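3',5'-cyclic-nucleotide phosphodiesterase 1 (Saccharomyces cerevisiae, PDB 4OJV) belongs to the class-II phosphodiesterases of the metallo-hydrolase/oxidoreductase clan and carries a pair of zinc ions. Local coordinates at residues A[25-30]-A[200-205]; A[32-37]-A[120-125]; A[81-86]-A[355-360]; A[271-276]-A[318-323]. One frame throughout, in Å; residues are numbered along the deposited sequence.

Contact 1. Residues A[25-30]-A[200-205]; sequences LKPART and TIFPWD
Pro27 and Phe202 form a CH-pi contact. Pro27 CD sits above the middle of the Phe202 ring, 3.4 Å from its centroid and 9° off the ring normal. Pro27 CG is shared between two aromatic rings. Pro27 CG lies 3.7 Å from Phe202 CD1 and 3.8 Å from Trp204 CZ2. The backbone of segment 25-30 meets the rim of the same phenyl ring. Leu25 O lies near the ring plane, 3.5 Å from Phe202 CE2. Trp204 comes to the strand with its six-membered ring. Leu25 CB lies in the indole plane at its edge, 3.9 Å from Trp204 CZ3. Lys26 O is also at that edge. Phe202 CB covers one indole face, offset toward the rim. Of the Lys26 side chain, CB approaches Phe202 CZ, at 4.0 Å; its backbone CA and C also touch the rings. The Lys26 chain bends at chi3 and chi4. Lys26 NZ donates to Pro27 O and Thr30 O, each at 2.8 Å, and forms a salt bridge with Glu5. The contact joins the two sheets of the sandwich, one through strand 22-27 and the other through the start of strand 204-215. Ile36 of strand 35-38 packs on Phe202 and Trp204. Phe4 of strand 4-8 meets Trp204 edge-to-face, and Phe230 of strand 222-232 touches Trp204 and Leu25.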
loop_
_atom_site.group_PDB
_atom_site.type_symbol
_atom_site.label_atom_id
_atom_site.label_comp_id
_atom_site.label_asym_id
_atom_site.label_seq_id
_atom_site.Cartn_x
_atom_site.Cartn_y
_atom_site.Cartn_z
ATOM N N LEU A 25 -2.849 11.535 -15.379
ATOM C CA LEU A 25 -2.807 12.201 -16.681
ATOM C C LEU A 25 -3.638 13.466 -16.675
ATOM O O LEU A 25 -4.739 13.490 -16.107
ATOM C CB LEU A 25 -3.384 11.296 -17.767
ATOM C CG LEU A 25 -2.897 9.854 -17.887
ATOM C CD1 LEU A 25 -3.626 9.135 -19.011
ATOM C CD2 LEU A 25 -1.397 9.806 -18.107
ATOM N N LYS A 26 -3.136 14.496 -17.355
ATOM C CA LYS A 26 -3.929 15.680 -17.662
ATOM C C LYS A 26 -3.372 16.326 -18.926
ATOM O O LYS A 26 -2.231 16.070 -19.312
ATOM C CB LYS A 26 -3.935 16.678 -16.496
ATOM C CG LYS A 26 -2.563 17.268 -16.170
ATOM C CD LYS A 26 -2.624 18.325 -15.062
ATOM C CE LYS A 26 -3.147 19.680 -15.528
ATOM N NZ LYS A 26 -2.274 20.345 -16.540
ATOM N N PRO A 27 -4.170 17.189 -19.578
ATOM C CA PRO A 27 -3.632 17.950 -20.698
ATOM C C PRO A 27 -2.505 18.861 -20.230
ATOM O O PRO A 27 -2.532 19.368 -19.105
ATOM C CB PRO A 27 -4.829 18.794 -21.154
ATOM C CG PRO A 27 -6.028 18.028 -20.703
ATOM C CD PRO A 27 -5.609 17.447 -19.380
ATOM N N ALA A 28 -1.519 19.073 -21.094
ATOM C CA ALA A 28 -0.441 19.998 -20.778
ATOM C C ALA A 28 -0.963 21.420 -20.571
ATOM O O ALA A 28 -1.921 21.850 -21.229
ATOM C CB ALA A 28 0.607 19.975 -21.870
ATOM N N ARG A 29 -0.341 22.121 -19.627
ATOM C CA ARG A 29 -0.483 23.582 -19.440
ATOM C C ARG A 29 -1.762 24.061 -18.760
ATOM O O ARG A 29 -1.732 25.060 -18.045
ATOM C CB ARG A 29 -0.289 24.336 -20.764
ATOM C CG ARG A 29 1.107 24.214 -21.354
ATOM C CD ARG A 29 1.212 24.824 -22.752
ATOM N NE ARG A 29 0.376 24.118 -23.728
ATOM C CZ ARG A 29 0.743 23.035 -24.412
ATOM N NH1 ARG A 29 1.957 22.513 -24.266
ATOM N NH2 ARG A 29 -0.112 22.472 -25.258
ATOM N N THR A 30 -2.878 23.378 -18.984
ATOM C CA THR A 30 -4.171 23.854 -18.475
ATOM C C THR A 30 -4.303 23.634 -16.964
ATOM O O THR A 30 -3.603 22.798 -16.379
ATOM C CB THR A 30 -5.347 23.248 -19.261
ATOM O OG1 THR A 30 -5.155 21.834 -19.396
ATOM C CG2 THR A 30 -5.432 23.885 -20.643
ATOM N N THR A 200 -14.359 11.721 -19.854
ATOM C CA THR A 200 -15.485 12.485 -19.311
ATOM C C THR A 200 -15.256 13.998 -19.301
ATOM O O THR A 200 -16.192 14.770 -19.510
ATOM C CB THR A 200 -15.850 12.011 -17.887
ATOM O OG1 THR A 200 -14.802 12.361 -16.978
ATOM C CG2 THR A 200 -16.067 10.502 -17.852
ATOM N N ILE A 201 -14.026 14.430 -19.044
ATOM C CA ILE A 201 -13.753 15.873 -18.963
ATOM C C ILE A 201 -12.805 16.327 -20.067
ATOM O O ILE A 201 -13.076 17.320 -20.765
ATOM C CB ILE A 201 -13.213 16.303 -17.571
ATOM C CG1 ILE A 201 -14.188 15.907 -16.450
ATOM C CG2 ILE A 201 -12.885 17.798 -17.527
ATOM C CD1 ILE A 201 -15.494 16.682 -16.411
ATOM N N PHE A 202 -11.703 15.602 -20.247
ATOM C CA PHE A 202 -10.731 16.011 -21.248
ATOM C C PHE A 202 -11.241 15.636 -22.632
ATOM O O PHE A 202 -11.944 14.639 -22.774
ATOM C CB PHE A 202 -9.358 15.371 -21.016
ATOM C CG PHE A 202 -8.821 15.533 -19.614
ATOM C CD1 PHE A 202 -9.019 16.705 -18.882
ATOM C CD2 PHE A 202 -8.065 14.513 -19.041
ATOM C CE1 PHE A 202 -8.511 16.837 -17.596
ATOM C CE2 PHE A 202 -7.551 14.642 -17.759
ATOM C CZ PHE A 202 -7.771 15.804 -17.040
ATOM N N PRO A 203 -10.866 16.423 -23.658
ATOM C CA PRO A 203 -11.306 16.151 -25.034
ATOM C C PRO A 203 -10.455 15.042 -25.659
ATOM O O PRO A 203 -9.773 15.248 -26.679
ATOM C CB PRO A 203 -11.112 17.499 -25.734
ATOM C CG PRO A 203 -9.996 18.144 -24.984
ATOM C CD PRO A 203 -10.149 17.707 -23.553
ATOM N N TRP A 204 -10.497 13.879 -25.008
ATOM C CA TRP A 204 -9.674 12.729 -25.358
ATOM C C TRP A 204 -10.499 11.513 -25.630
ATOM O O TRP A 204 -11.562 11.321 -25.035
ATOM C CB TRP A 204 -8.761 12.350 -24.209
ATOM C CG TRP A 204 -7.736 13.339 -23.778
ATOM C CD1 TRP A 204 -7.443 14.595 -24.303
ATOM C CD2 TRP A 204 -6.808 13.155 -22.676
ATOM N NE1 TRP A 204 -6.412 15.187 -23.614
ATOM C CE2 TRP A 204 -5.986 14.360 -22.611
ATOM C CE3 TRP A 204 -6.584 12.131 -21.759
ATOM C CZ2 TRP A 204 -4.987 14.516 -21.658
ATOM C CZ3 TRP A 204 -5.573 12.299 -20.812
ATOM C CH2 TRP A 204 -4.794 13.459 -20.764
ATOM N N ASP A 205 -10.005 10.671 -26.527
ATOM C CA ASP A 205 -10.519 9.319 -26.693
ATOM C C ASP A 205 -9.723 8.372 -25.810
ATOM O O ASP A 205 -8.523 8.575 -25.600
ATOM C CB ASP A 205 -10.375 8.843 -28.144
ATOM C CG ASP A 205 -11.157 9.683 -29.134
ATOM O OD1 ASP A 205 -12.204 10.256 -28.772
ATOM O OD2 ASP A 205 -10.718 9.734 -30.299
#

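Contact 2. Residues A[32-37]-A[120-125]; sequences DPELIA and GITDYY
Ile121 packs against Leu35 and Ala37, and its branches divide the work. CB places CG1 beside the backbone N (chi1 -68°), which leaves CG2 anti to that N. Ile121 CG1 lies 4.0 Å from Leu35 CB. Ile121 CG2 turns to Ala37 CB, 4.1 Å away, and also covers one face of the Tyr124 ring near the rim. At the tip, Ile121 CD1 meets Leu35 CD1 at 3.7 Å. Leu35, Ala37, Ile121 and Tyr124 thus line one face of the sheet, where Ala37 CB also touches Tyr124 CD2. Strands 35-38 and 121-125 are parallel neighbours in the mixed sheet of the metallo-beta-lactamase-like sandwich, and helix 110-119 leads into the second. The spacing fits a beta bulge in strand 121-125: two steps from Leu35 to Ala37 face three from Ile121 to Tyr124. Thr122 N donates to Leu35 O at 3.0 Å, while Ala37 N donates to Asp123 O at 2.9 Å in a nearly straight bond (174°). Tyr125 N then donates to Ala37 O. On the other face Ile36 CG2 lies at the edge of the Tyr125 ring, 3.6 Å from Tyr125 CD1. Beside the probable bulge, Thr122 CG2 touches Glu34 CG at 3.6 Å. Thr122 OG1 donates to Asp123 OD2 at 2.7 Å from above the carboxylate plane, and that oxygen is also bonded by Thr200 OG1.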
loop_
_atom_site.group_PDB
_atom_site.type_symbol
_atom_site.label_atom_id
_atom_site.label_comp_id
_atom_site.label_asym_id
_atom_site.label_seq_id
_atom_site.Cartn_x
_atom_site.Cartn_y
_atom_site.Cartn_z
ATOM N N ASP A 32 -7.253 23.137 -14.903
ATOM C CA ASP A 32 -8.413 22.492 -14.306
ATOM C C ASP A 32 -7.969 21.574 -13.172
ATOM O O ASP A 32 -6.856 21.032 -13.207
ATOM C CB ASP A 32 -9.164 21.674 -15.342
ATOM C CG ASP A 32 -9.492 22.473 -16.565
ATOM O OD1 ASP A 32 -10.505 23.201 -16.552
ATOM O OD2 ASP A 32 -8.722 22.388 -17.535
ATOM N N PRO A 33 -8.833 21.390 -12.160
ATOM C CA PRO A 33 -8.496 20.452 -11.082
ATOM C C PRO A 33 -8.666 18.982 -11.474
ATOM O O PRO A 33 -8.144 18.109 -10.792
ATOM C CB PRO A 33 -9.468 20.841 -9.965
ATOM C CG PRO A 33 -10.627 21.461 -10.665
ATOM C CD PRO A 33 -10.066 22.152 -11.876
ATOM N N GLU A 34 -9.380 18.709 -12.559
ATOM C CA GLU A 34 -9.699 17.338 -12.927
ATOM C C GLU A 34 -8.473 16.579 -13.405
ATOM O O GLU A 34 -7.618 17.112 -14.110
ATOM C CB GLU A 34 -10.808 17.304 -13.982
ATOM C CG GLU A 34 -12.183 17.696 -13.449
ATOM C CD GLU A 34 -12.413 19.198 -13.376
ATOM O OE1 GLU A 34 -11.623 19.968 -13.955
ATOM O OE2 GLU A 34 -13.410 19.613 -12.741
ATOM N N LEU A 35 -8.410 15.312 -12.999
ATOM C CA LEU A 35 -7.294 14.427 -13.285
ATOM C C LEU A 35 -7.817 13.030 -13.595
ATOM O O LEU A 35 -8.838 12.609 -13.030
ATOM C CB LEU A 35 -6.367 14.333 -12.068
ATOM C CG LEU A 35 -5.693 15.624 -11.608
ATOM C CD1 LEU A 35 -5.057 15.467 -10.235
ATOM C CD2 LEU A 35 -4.667 16.078 -12.639
ATOM N N ILE A 36 -7.120 12.318 -14.481
ATOM C CA ILE A 36 -7.362 10.902 -14.743
ATOM C C ILE A 36 -6.260 10.092 -14.070
ATOM O O ILE A 36 -5.101 10.502 -14.088
ATOM C CB ILE A 36 -7.343 10.597 -16.271
ATOM C CG1 ILE A 36 -8.634 11.098 -16.939
ATOM C CG2 ILE A 36 -7.073 9.113 -16.535
ATOM C CD1 ILE A 36 -8.581 11.024 -18.448
ATOM N N ALA A 37 -6.599 8.944 -13.493
ATOM C CA ALA A 37 -5.595 7.985 -13.034
ATOM C C ALA A 37 -5.621 6.744 -13.922
ATOM O O ALA A 37 -6.696 6.232 -14.256
ATOM C CB ALA A 37 -5.852 7.596 -11.586
ATOM N N GLY A 120 -9.871 15.979 -7.241
ATOM C CA GLY A 120 -9.875 16.148 -8.683
ATOM C C GLY A 120 -9.694 14.874 -9.485
ATOM O O GLY A 120 -9.973 14.870 -10.684
ATOM N N ILE A 121 -9.233 13.794 -8.861
ATOM C CA ILE A 121 -9.166 12.531 -9.599
ATOM C C ILE A 121 -10.602 12.008 -9.876
ATOM O O ILE A 121 -11.261 11.489 -8.967
ATOM C CB ILE A 121 -8.279 11.514 -8.873
ATOM C CG1 ILE A 121 -6.819 11.952 -8.895
ATOM C CG2 ILE A 121 -8.356 10.160 -9.559
ATOM C CD1 ILE A 121 -6.417 13.004 -7.908
ATOM N N THR A 122 -11.088 12.225 -11.101
ATOM C CA THR A 122 -12.482 11.948 -11.491
ATOM C C THR A 122 -12.694 10.487 -11.899
ATOM O O THR A 122 -13.757 9.892 -11.661
ATOM C CB THR A 122 -12.940 12.846 -12.675
ATOM O OG1 THR A 122 -12.107 12.644 -13.839
ATOM C CG2 THR A 122 -12.961 14.324 -12.293
ATOM N N ASP A 123 -11.670 9.917 -12.519
ATOM C CA ASP A 123 -11.804 8.679 -13.263
ATOM C C ASP A 123 -10.516 7.886 -13.123
ATOM O O ASP A 123 -9.423 8.427 -13.299
ATOM C CB ASP A 123 -12.027 8.952 -14.766
ATOM C CG ASP A 123 -13.347 9.663 -15.083
ATOM O OD1 ASP A 123 -14.417 9.036 -15.036
ATOM O OD2 ASP A 123 -13.278 10.841 -15.464
ATOM N N TYR A 124 -10.655 6.597 -12.828
ATOM C CA TYR A 124 -9.551 5.644 -12.876
ATOM C C TYR A 124 -9.777 4.696 -14.041
ATOM O O TYR A 124 -10.909 4.232 -14.244
ATOM C CB TYR A 124 -9.513 4.790 -11.614
ATOM C CG TYR A 124 -9.168 5.474 -10.317
ATOM C CD1 TYR A 124 -10.115 6.218 -9.621
ATOM C CD2 TYR A 124 -7.904 5.325 -9.754
ATOM C CE1 TYR A 124 -9.801 6.818 -8.409
ATOM C CE2 TYR A 124 -7.584 5.915 -8.539
ATOM C CZ TYR A 124 -8.539 6.657 -7.879
ATOM O OH TYR A 124 -8.257 7.229 -6.658
ATOM N N TYR A 125 -8.706 4.387 -14.771
ATOM C CA TYR A 125 -8.728 3.350 -15.797
ATOM C C TYR A 125 -7.822 2.242 -15.298
ATOM O O TYR A 125 -6.601 2.390 -15.272
ATOM C CB TYR A 125 -8.275 3.927 -17.148
ATOM C CG TYR A 125 -9.275 4.931 -17.668
ATOM C CD1 TYR A 125 -9.187 6.274 -17.313
ATOM C CD2 TYR A 125 -10.349 4.528 -18.460
ATOM C CE1 TYR A 125 -10.123 7.195 -17.763
ATOM C CE2 TYR A 125 -11.291 5.436 -18.904
ATOM C CZ TYR A 125 -11.175 6.761 -18.546
ATOM O OH TYR A 125 -12.103 7.680 -18.987
#

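Contact 3. Residues A[81-86]-A[355-360]; sequences DSKLNI and DLRISI
Asp81 turns its carboxylate against CB and CG of Arg357, with its own CG anti to the backbone N (chi1 -178°). Ser359 holds OG beside its own N (chi1 -60°), where it accepts from Asp81 N at 2.9 Å. That bond is almost straight, at 173°. Asp81 CG rests against the aliphatic base of Arg357, 3.6 Å from Arg357 CB. Each carboxylate oxygen has a further task. Asp81 OD2 accepts from Lys83 N at 3.0 Å, an Asx turn within the type I turn from Asp81 to Leu84. OD1 accepts from water 1, which in turn accepts from Ile358 N. Lys83 runs extended across the guanidinium of Arg357. Lys83 CD lies over one face, offset toward the rim and 3.7 Å from Arg357 CZ. Two positive groups therefore come close, with Lys83 NZ 3.6 Å from Arg357 NH2. Asp355 probably eases the repulsion. Asp355 OD2 forms a salt bridge with Arg357 NH2 at 3.0 Å, in the guanidinium plane. Asp355 OD1 receives a hydrogen from water 2, which accepts from Lys83 NZ. Leu84 CD2 packs on Ser359 OG at 3.6 Å. The turn precedes strand 86-88, an outermost strand of one sheet, and lies against strand 357-360, an outermost strand of the other. Leu84 also touches strand 365-368. Ile358 points away from the turn, onto helix 336-350, and Arg357 packs beside Asn321 of strand 321-325.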
loop_
_atom_site.group_PDB
_atom_site.type_symbol
_atom_site.label_atom_id
_atom_site.label_comp_id
_atom_site.label_asym_id
_atom_site.label_seq_id
_atom_site.Cartn_x
_atom_site.Cartn_y
_atom_site.Cartn_z
ATOM N N ASP A 81 16.571 8.856 -20.503
ATOM C CA ASP A 81 17.140 9.344 -21.749
ATOM C C ASP A 81 17.421 10.837 -21.580
ATOM O O ASP A 81 16.627 11.563 -20.975
ATOM C CB ASP A 81 16.146 9.116 -22.882
ATOM C CG ASP A 81 16.685 9.547 -24.210
ATOM O OD1 ASP A 81 17.456 8.769 -24.802
ATOM O OD2 ASP A 81 16.325 10.657 -24.647
ATOM N N SER A 82 18.539 11.301 -22.137
ATOM C CA SER A 82 18.968 12.688 -21.950
ATOM C C SER A 82 18.014 13.731 -22.536
ATOM O O SER A 82 18.078 14.904 -22.163
ATOM C CB SER A 82 20.369 12.898 -22.526
ATOM O OG SER A 82 20.347 12.729 -23.928
ATOM N N LYS A 83 17.134 13.311 -23.443
ATOM C CA LYS A 83 16.196 14.235 -24.089
ATOM C C LYS A 83 14.812 14.255 -23.436
ATOM O O LYS A 83 13.931 15.001 -23.863
ATOM C CB LYS A 83 16.083 13.931 -25.587
ATOM C CG LYS A 83 17.379 14.193 -26.336
ATOM C CD LYS A 83 17.269 13.870 -27.813
ATOM C CE LYS A 83 18.594 14.136 -28.513
ATOM N NZ LYS A 83 18.573 13.703 -29.935
ATOM N N LEU A 84 14.624 13.447 -22.396
ATOM C CA LEU A 84 13.316 13.345 -21.759
ATOM C C LEU A 84 12.933 14.635 -21.052
ATOM O O LEU A 84 13.694 15.167 -20.252
ATOM C CB LEU A 84 13.297 12.186 -20.762
ATOM C CG LEU A 84 11.952 11.933 -20.077
ATOM C CD1 LEU A 84 10.917 11.436 -21.081
ATOM C CD2 LEU A 84 12.147 10.937 -18.943
ATOM N N ASN A 85 11.727 15.112 -21.346
ATOM C CA ASN A 85 11.189 16.289 -20.700
ATOM C C ASN A 85 10.526 15.852 -19.387
ATOM O O ASN A 85 9.391 15.355 -19.375
ATOM C CB ASN A 85 10.191 16.974 -21.639
ATOM C CG ASN A 85 9.806 18.364 -21.183
ATOM O OD1 ASN A 85 9.932 18.707 -20.011
ATOM N ND2 ASN A 85 9.324 19.181 -22.125
ATOM N N ILE A 86 11.249 16.040 -18.291
ATOM C CA ILE A 86 10.849 15.558 -16.975
ATOM C C ILE A 86 11.120 16.631 -15.931
ATOM O O ILE A 86 12.095 17.387 -16.033
ATOM C CB ILE A 86 11.592 14.241 -16.627
ATOM C CG1 ILE A 86 11.165 13.666 -15.266
ATOM C CG2 ILE A 86 13.109 14.417 -16.722
ATOM C CD1 ILE A 86 11.677 12.258 -15.027
ATOM N N ASP A 355 16.473 5.715 -33.444
ATOM C CA ASP A 355 16.636 6.680 -32.358
ATOM C C ASP A 355 15.521 6.526 -31.318
ATOM O O ASP A 355 14.761 7.458 -31.044
ATOM C CB ASP A 355 16.678 8.106 -32.932
ATOM C CG ASP A 355 17.028 9.156 -31.889
ATOM O OD1 ASP A 355 17.608 8.804 -30.839
ATOM O OD2 ASP A 355 16.717 10.342 -32.127
ATOM N N LEU A 356 15.438 5.323 -30.761
ATOM C CA LEU A 356 14.497 4.975 -29.712
ATOM C C LEU A 356 15.010 5.544 -28.393
ATOM O O LEU A 356 16.192 5.402 -28.075
ATOM C CB LEU A 356 14.401 3.451 -29.649
ATOM C CG LEU A 356 13.403 2.791 -28.708
ATOM C CD1 LEU A 356 11.980 3.177 -29.079
ATOM C CD2 LEU A 356 13.575 1.283 -28.759
ATOM N N ARG A 357 14.130 6.197 -27.632
ATOM C CA ARG A 357 14.531 6.874 -26.400
ATOM C C ARG A 357 13.901 6.168 -25.211
ATOM O O ARG A 357 12.681 6.214 -25.022
ATOM C CB ARG A 357 14.125 8.343 -26.447
ATOM C CG ARG A 357 14.832 9.086 -27.564
ATOM C CD ARG A 357 14.034 10.253 -28.080
ATOM N NE ARG A 357 14.692 10.813 -29.255
ATOM C CZ ARG A 357 14.607 12.085 -29.613
ATOM N NH1 ARG A 357 13.894 12.938 -28.887
ATOM N NH2 ARG A 357 15.250 12.505 -30.695
ATOM N N ILE A 358 14.737 5.480 -24.437
ATOM C CA ILE A 358 14.279 4.622 -23.348
ATOM C C ILE A 358 14.628 5.262 -22.015
ATOM O O ILE A 358 15.769 5.668 -21.787
ATOM C CB ILE A 358 14.866 3.195 -23.452
ATOM C CG1 ILE A 358 14.695 2.635 -24.874
ATOM C CG2 ILE A 358 14.225 2.291 -22.403
ATOM C CD1 ILE A 358 15.297 1.260 -25.077
ATOM N N SER A 359 13.621 5.358 -21.149
ATOM C CA SER A 359 13.778 5.903 -19.808
ATOM C C SER A 359 13.045 4.999 -18.835
ATOM O O SER A 359 12.071 4.344 -19.202
ATOM C CB SER A 359 13.166 7.307 -19.713
ATOM O OG SER A 359 13.776 8.210 -20.616
ATOM N N ILE A 360 13.490 4.982 -17.585
ATOM C CA ILE A 360 12.746 4.312 -16.519
ATOM C C ILE A 360 11.804 5.334 -15.895
ATOM O O ILE A 360 12.209 6.464 -15.628
ATOM C CB ILE A 360 13.694 3.748 -15.425
ATOM C CG1 ILE A 360 14.789 2.844 -16.026
ATOM C CG2 ILE A 360 12.906 3.034 -14.332
ATOM C CD1 ILE A 360 14.307 1.585 -16.715
HETATM O O HOH W 1 17.584 5.511 -24.670
HETATM O O HOH W 2 18.332 10.871 -29.300
#

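Contact 4. Residues A[271-276]-A[318-323]; sequences VHLKGI and SGLNVI
The flat carboxamide of Asn321 lies near the backbone of Lys274, with Asn321 CB 3.8 Å from Lys274 O. Asn321 ND2 donates to water 4 at 2.9 Å. Water 4 donates to Lys274 O at 2.7 Å and so links the amide to the facing backbone. The other end of the carboxamide, OD1, packs beside Arg357 CB of the next strand. The motif is a beta-alpha-beta crossover. Strand 273-279 is followed by helix 297-311 and then by strand 321-325. Their segments 273-276 and 321-323 run parallel, 23° apart. Direct pairing is limited here to one bridge, Ile276 with Val322. Ile276 N donates to Asn321 O at 2.9 Å, and Ile323 N donates to Ile276 O at 2.8 Å. Both bonds are close to straight. Asn321 O also receives a CA-H contact from Gly275. Before this bridge, water takes over between the two backbones. Asn321 N donates to water 3 at 2.9 Å. Leu273 O and Gly319 O are both near water 3, which cannot donate to all the acceptors round it at once. The polar end of Lys274 turns elsewhere, to Leu369 O and Asp237. Apolar side chains fill the side of the pair away from these waters. Leu273 and Leu320 both hold CG anti to the backbone N (chi1 -176° and -180°), and each side chain ends nearer the other strand. Leu273 CD2 meets Leu320 CD1 at 3.7 Å. Ile276 and Val322 lie side by side and point the same way, with Ile276 CG2 3.7 Å from Val322 CG2.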
loop_
_atom_site.group_PDB
_atom_site.type_symbol
_atom_site.label_atom_id
_atom_site.label_comp_id
_atom_site.label_asym_id
_atom_site.label_seq_id
_atom_site.Cartn_x
_atom_site.Cartn_y
_atom_site.Cartn_z
ATOM N N VAL A 271 4.827 9.752 -35.461
ATOM C CA VAL A 271 5.030 11.124 -35.012
ATOM C C VAL A 271 3.980 11.564 -33.973
ATOM O O VAL A 271 4.265 12.426 -33.139
ATOM C CB VAL A 271 5.130 12.109 -36.207
ATOM C CG1 VAL A 271 3.804 12.234 -36.948
ATOM C CG2 VAL A 271 5.644 13.469 -35.759
ATOM N N HIS A 272 2.793 10.959 -34.028
ATOM C CA HIS A 272 1.731 11.220 -33.044
ATOM C C HIS A 272 1.798 10.356 -31.808
ATOM O O HIS A 272 1.064 10.600 -30.852
ATOM C CB HIS A 272 0.345 11.110 -33.673
ATOM C CG HIS A 272 0.011 12.251 -34.604
ATOM N ND1 HIS A 272 -0.149 13.518 -34.173
ATOM C CD2 HIS A 272 -0.192 12.275 -35.984
ATOM C CE1 HIS A 272 -0.438 14.312 -35.224
ATOM N NE2 HIS A 272 -0.469 13.548 -36.326
ATOM N N LEU A 273 2.659 9.338 -31.804
ATOM C CA LEU A 273 2.797 8.473 -30.635
ATOM C C LEU A 273 3.847 9.075 -29.711
ATOM O O LEU A 273 5.051 8.955 -29.963
ATOM C CB LEU A 273 3.155 7.045 -31.057
ATOM C CG LEU A 273 3.240 6.018 -29.918
ATOM C CD1 LEU A 273 1.965 5.970 -29.082
ATOM C CD2 LEU A 273 3.590 4.646 -30.464
ATOM N N LYS A 274 3.392 9.744 -28.655
ATOM C CA LYS A 274 4.275 10.567 -27.833
ATOM C C LYS A 274 4.959 9.797 -26.712
ATOM O O LYS A 274 5.903 10.289 -26.103
ATOM C CB LYS A 274 3.525 11.777 -27.260
ATOM C CG LYS A 274 2.710 12.577 -28.286
ATOM C CD LYS A 274 3.493 12.975 -29.538
ATOM C CE LYS A 274 4.481 14.098 -29.285
ATOM N NZ LYS A 274 3.790 15.303 -28.745
ATOM N N GLY A 275 4.494 8.583 -26.451
ATOM C CA GLY A 275 5.096 7.774 -25.408
ATOM C C GLY A 275 4.344 6.487 -25.221
ATOM O O GLY A 275 3.122 6.420 -25.427
ATOM N N ILE A 276 5.085 5.458 -24.825
ATOM C CA ILE A 276 4.496 4.218 -24.337
ATOM C C ILE A 276 5.054 3.927 -22.954
ATOM O O ILE A 276 6.274 3.873 -22.781
ATOM C CB ILE A 276 4.705 3.025 -25.298
ATOM C CG1 ILE A 276 4.119 1.740 -24.696
ATOM C CG2 ILE A 276 6.159 2.874 -25.703
ATOM C CD1 ILE A 276 3.821 0.633 -25.680
ATOM N N SER A 318 12.571 5.755 -34.538
ATOM C CA SER A 318 13.252 7.000 -34.196
ATOM C C SER A 318 12.285 8.020 -33.616
ATOM O O SER A 318 11.228 8.273 -34.182
ATOM C CB SER A 318 13.966 7.585 -35.418
ATOM O OG SER A 318 15.086 6.790 -35.759
ATOM N N GLY A 319 12.654 8.577 -32.468
ATOM C CA GLY A 319 11.840 9.584 -31.792
ATOM C C GLY A 319 10.859 9.042 -30.759
ATOM O O GLY A 319 10.308 9.810 -29.971
ATOM N N LEU A 320 10.627 7.733 -30.760
ATOM C CA LEU A 320 9.679 7.144 -29.808
ATOM C C LEU A 320 10.233 7.131 -28.384
ATOM O O LEU A 320 11.342 6.649 -28.154
ATOM C CB LEU A 320 9.296 5.721 -30.222
ATOM C CG LEU A 320 8.304 4.986 -29.314
ATOM C CD1 LEU A 320 6.966 5.704 -29.249
ATOM C CD2 LEU A 320 8.140 3.548 -29.769
ATOM N N ASN A 321 9.442 7.643 -27.439
ATOM C CA ASN A 321 9.756 7.524 -26.020
ATOM C C ASN A 321 9.125 6.283 -25.414
ATOM O O ASN A 321 7.896 6.128 -25.417
ATOM C CB ASN A 321 9.315 8.776 -25.272
ATOM C CG ASN A 321 10.328 9.882 -25.384
ATOM O OD1 ASN A 321 11.369 9.853 -24.732
ATOM N ND2 ASN A 321 10.045 10.845 -26.238
ATOM N N VAL A 322 9.977 5.385 -24.934
ATOM C CA VAL A 322 9.548 4.214 -24.181
ATOM C C VAL A 322 9.890 4.452 -22.719
ATOM O O VAL A 322 11.058 4.645 -22.367
ATOM C CB VAL A 322 10.210 2.926 -24.715
ATOM C CG1 VAL A 322 9.857 1.724 -23.848
ATOM C CG2 VAL A 322 9.814 2.699 -26.169
ATOM N N ILE A 323 8.847 4.469 -21.894
ATOM C CA ILE A 323 8.970 4.727 -20.463
ATOM C C ILE A 323 8.704 3.401 -19.761
ATOM O O ILE A 323 7.594 2.885 -19.807
ATOM C CB ILE A 323 7.954 5.802 -20.005
ATOM C CG1 ILE A 323 8.031 7.069 -20.881
ATOM C CG2 ILE A 323 8.113 6.109 -18.521
ATOM C CD1 ILE A 323 9.374 7.765 -20.884
HETATM O O HOH W 3 7.546 9.428 -28.648
HETATM O O HOH W 4 7.570 12.096 -27.192
#

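The contacts form two pairs. Contacts 1 and 2 touch, with centres 9 Å apart. Their strands 22-27 and 35-38 are neighbours in one sheet, where Leu25 N lies 2.8 Å from Ile36 O. Contacts 3 and 4 also have centres 9 Å apart. Strands 357-360 and 321-325 are neighbours, and Arg357 O lies 2.8 Å from Val322 N. The pairs stay apart: centres of contacts 2 and 3 are 26 Å apart, and those of contacts 1 and 4 are 18 Å apart. One zinc ion is bound by His128, His130, His213 and Asp244, the other by Asp132, His133, Asp244 and His326. Ligands follow strands 121-125 and 321-325, and His213 lies on strand 204-215.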